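OxyA protein (Actinoplanes teichomyceticus, PDB 5HH3) is a haem-dependent cytochrome P450 that probably performs a phenolic coupling in the oxidative cross-linking cascade of glycopeptide antibiotic biosynthesis. Local coordinates at residues M7-N12 with G50-W55. Residues are numbered along the deposited sequence; the frame is centred on the assembly and turned at random.
Sequences MFEEIN and GGRTAW. With GOL (glycerol), chain K.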
# COMPACT_ATOMS: atom_id res chain seq x y z
N MET B 7 3.11 5.97 -6.04
CA MET B 7 2.98 4.54 -5.83
C MET B 7 1.60 4.10 -6.29
O MET B 7 0.64 4.08 -5.53
CB MET B 7 3.23 4.19 -4.36
CG MET B 7 4.60 4.60 -3.86
SD MET B 7 5.96 3.59 -4.49
CE MET B 7 5.58 2.07 -3.62
N PHE B 8 1.52 3.74 -7.57
CA PHE B 8 0.25 3.58 -8.29
C PHE B 8 -0.77 2.62 -7.68
O PHE B 8 -1.94 3.00 -7.43
CB PHE B 8 0.54 3.18 -9.74
CG PHE B 8 -0.69 2.97 -10.55
CD1 PHE B 8 -1.53 4.04 -10.85
CD2 PHE B 8 -1.01 1.72 -11.02
CE1 PHE B 8 -2.70 3.83 -11.59
CE2 PHE B 8 -2.15 1.51 -11.77
CZ PHE B 8 -3.01 2.57 -12.05
N GLU B 9 -0.35 1.39 -7.45
CA GLU B 9 -1.23 0.38 -6.86
C GLU B 9 -1.60 0.78 -5.43
O GLU B 9 -2.78 0.72 -5.05
CB GLU B 9 -0.58 -1.03 -6.84
CG GLU B 9 -0.37 -1.68 -8.21
CD GLU B 9 0.85 -1.19 -8.98
OE1 GLU B 9 1.58 -0.30 -8.47
OE2 GLU B 9 1.09 -1.69 -10.10
N GLU B 10 -0.60 1.20 -4.65
CA GLU B 10 -0.82 1.46 -3.23
C GLU B 10 -1.75 2.68 -2.99
O GLU B 10 -2.68 2.60 -2.20
CB GLU B 10 0.51 1.68 -2.48
CG GLU B 10 1.40 0.45 -2.43
CD GLU B 10 2.30 0.28 -3.65
OE1 GLU B 10 2.03 0.83 -4.74
OE2 GLU B 10 3.33 -0.39 -3.51
N ILE B 11 -1.48 3.80 -3.66
CA ILE B 11 -2.27 5.02 -3.45
C ILE B 11 -3.74 4.80 -3.84
O ILE B 11 -4.65 5.25 -3.14
CB ILE B 11 -1.63 6.26 -4.11
CG1 ILE B 11 -2.19 7.55 -3.51
CG2 ILE B 11 -1.82 6.28 -5.63
CD1 ILE B 11 -1.85 7.77 -2.06
N ASN B 12 -3.97 4.03 -4.90
CA ASN B 12 -5.33 3.76 -5.34
C ASN B 12 -6.08 2.71 -4.55
O ASN B 12 -7.30 2.75 -4.46
CB ASN B 12 -5.35 3.54 -6.87
CG ASN B 12 -5.03 4.82 -7.61
OD1 ASN B 12 -5.78 5.82 -7.49
ND2 ASN B 12 -3.89 4.85 -8.27
N GLY B 50 1.82 7.19 -21.32
CA GLY B 50 1.73 5.78 -20.91
C GLY B 50 1.21 5.57 -19.49
O GLY B 50 1.01 4.45 -19.08
N GLY B 51 0.99 6.65 -18.74
CA GLY B 51 0.48 6.55 -17.38
C GLY B 51 -0.82 5.79 -17.29
O GLY B 51 -1.73 5.93 -18.13
N ARG B 52 -0.90 4.94 -16.27
CA ARG B 52 -2.06 4.10 -16.08
C ARG B 52 -3.11 4.81 -15.27
O ARG B 52 -2.81 5.70 -14.49
CB ARG B 52 -1.65 2.81 -15.38
CG ARG B 52 -0.57 2.03 -16.13
CD ARG B 52 0.06 1.01 -15.21
NE ARG B 52 1.08 1.63 -14.37
CZ ARG B 52 1.72 1.00 -13.37
NH1 ARG B 52 1.47 -0.28 -13.07
NH2 ARG B 52 2.63 1.66 -12.64
N THR B 53 -4.34 4.34 -15.42
CA THR B 53 -5.48 4.83 -14.68
C THR B 53 -6.05 3.73 -13.80
O THR B 53 -6.18 2.56 -14.22
CB THR B 53 -6.57 5.32 -15.64
OG1 THR B 53 -6.06 6.41 -16.39
CG2 THR B 53 -7.85 5.72 -14.90
N ALA B 54 -6.39 4.12 -12.59
CA ALA B 54 -7.10 3.25 -11.68
C ALA B 54 -8.57 3.68 -11.68
O ALA B 54 -8.89 4.86 -11.42
CB ALA B 54 -6.51 3.33 -10.30
N TRP B 55 -9.43 2.74 -12.03
CA TRP B 55 -10.85 2.97 -12.18
C TRP B 55 -11.63 2.26 -11.07
O TRP B 55 -11.20 1.23 -10.54
CB TRP B 55 -11.34 2.36 -13.50
CG TRP B 55 -10.72 2.83 -14.76
CD1 TRP B 55 -9.65 2.27 -15.40
CD2 TRP B 55 -11.18 3.90 -15.60
NE1 TRP B 55 -9.40 2.95 -16.57
CE2 TRP B 55 -10.34 3.93 -16.73
CE3 TRP B 55 -12.23 4.83 -15.50
CZ2 TRP B 55 -10.51 4.86 -17.76
CZ3 TRP B 55 -12.40 5.78 -16.58
CH2 TRP B 55 -11.54 5.77 -17.67
C1 GOL K . 4.13 0.73 -7.68
O1 GOL K . 5.29 1.06 -6.90
C2 GOL K . 4.09 1.51 -9.00
O2 GOL K . 4.33 2.90 -8.74
C3 GOL K . 5.12 0.99 -10.01
O3 GOL K . 4.51 0.02 -10.87
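Phe-8 and Arg-52 carry this contact, which packs the N-terminal helix 8-19 of the cytochrome P450 fold on strand 53-57, an inner strand of the mixed beta-sheet. The helix segment approaches the strand at 33° between their directions.

The apolar part centres on the Phe-8 ring. A chi1 of 179° puts CG anti to the backbone N; the ring that follows brings CZ to 4.0 Å from Ala-54 CB. Being flat, it can set its edge against the strand backbone at Thr-53 C and Ala-54 N while Arg-52 CB makes an off-centre CH-pi contact, 4.1 Å from the ring centroid. Farther along, Phe-8 CD2 lies 3.7 Å above the Arg-52 guanidinium plane, over the guanidinium centre. Arginine suits this place because its aliphatic part packs on the ring while its N-H groups still turn to polar partners.

The link to Glu-9 is loose: Arg-52 NH1 reaches Glu-9 OE2 at 3.3 Å in a salt bridge whose hydrogen bond is weak, bent to 130°. The stronger partner is Glu-46, whose OE1 forms a salt bridge with NE, while NH2 donates to O3 of a glycerol, probably from the crystallisation liquor, whose O2 accepts from Phe-8 N at the helix start.

Asn-12 closes the contact over Ala-54, whose small methyl admits the amide closely. Asn-12 CG sits 3.4 Å from Ala-54 CB; the amide serves both ways, OD1 accepting from Arg-15 while ND2 donates back to Phe-8 O at 2.8 Å.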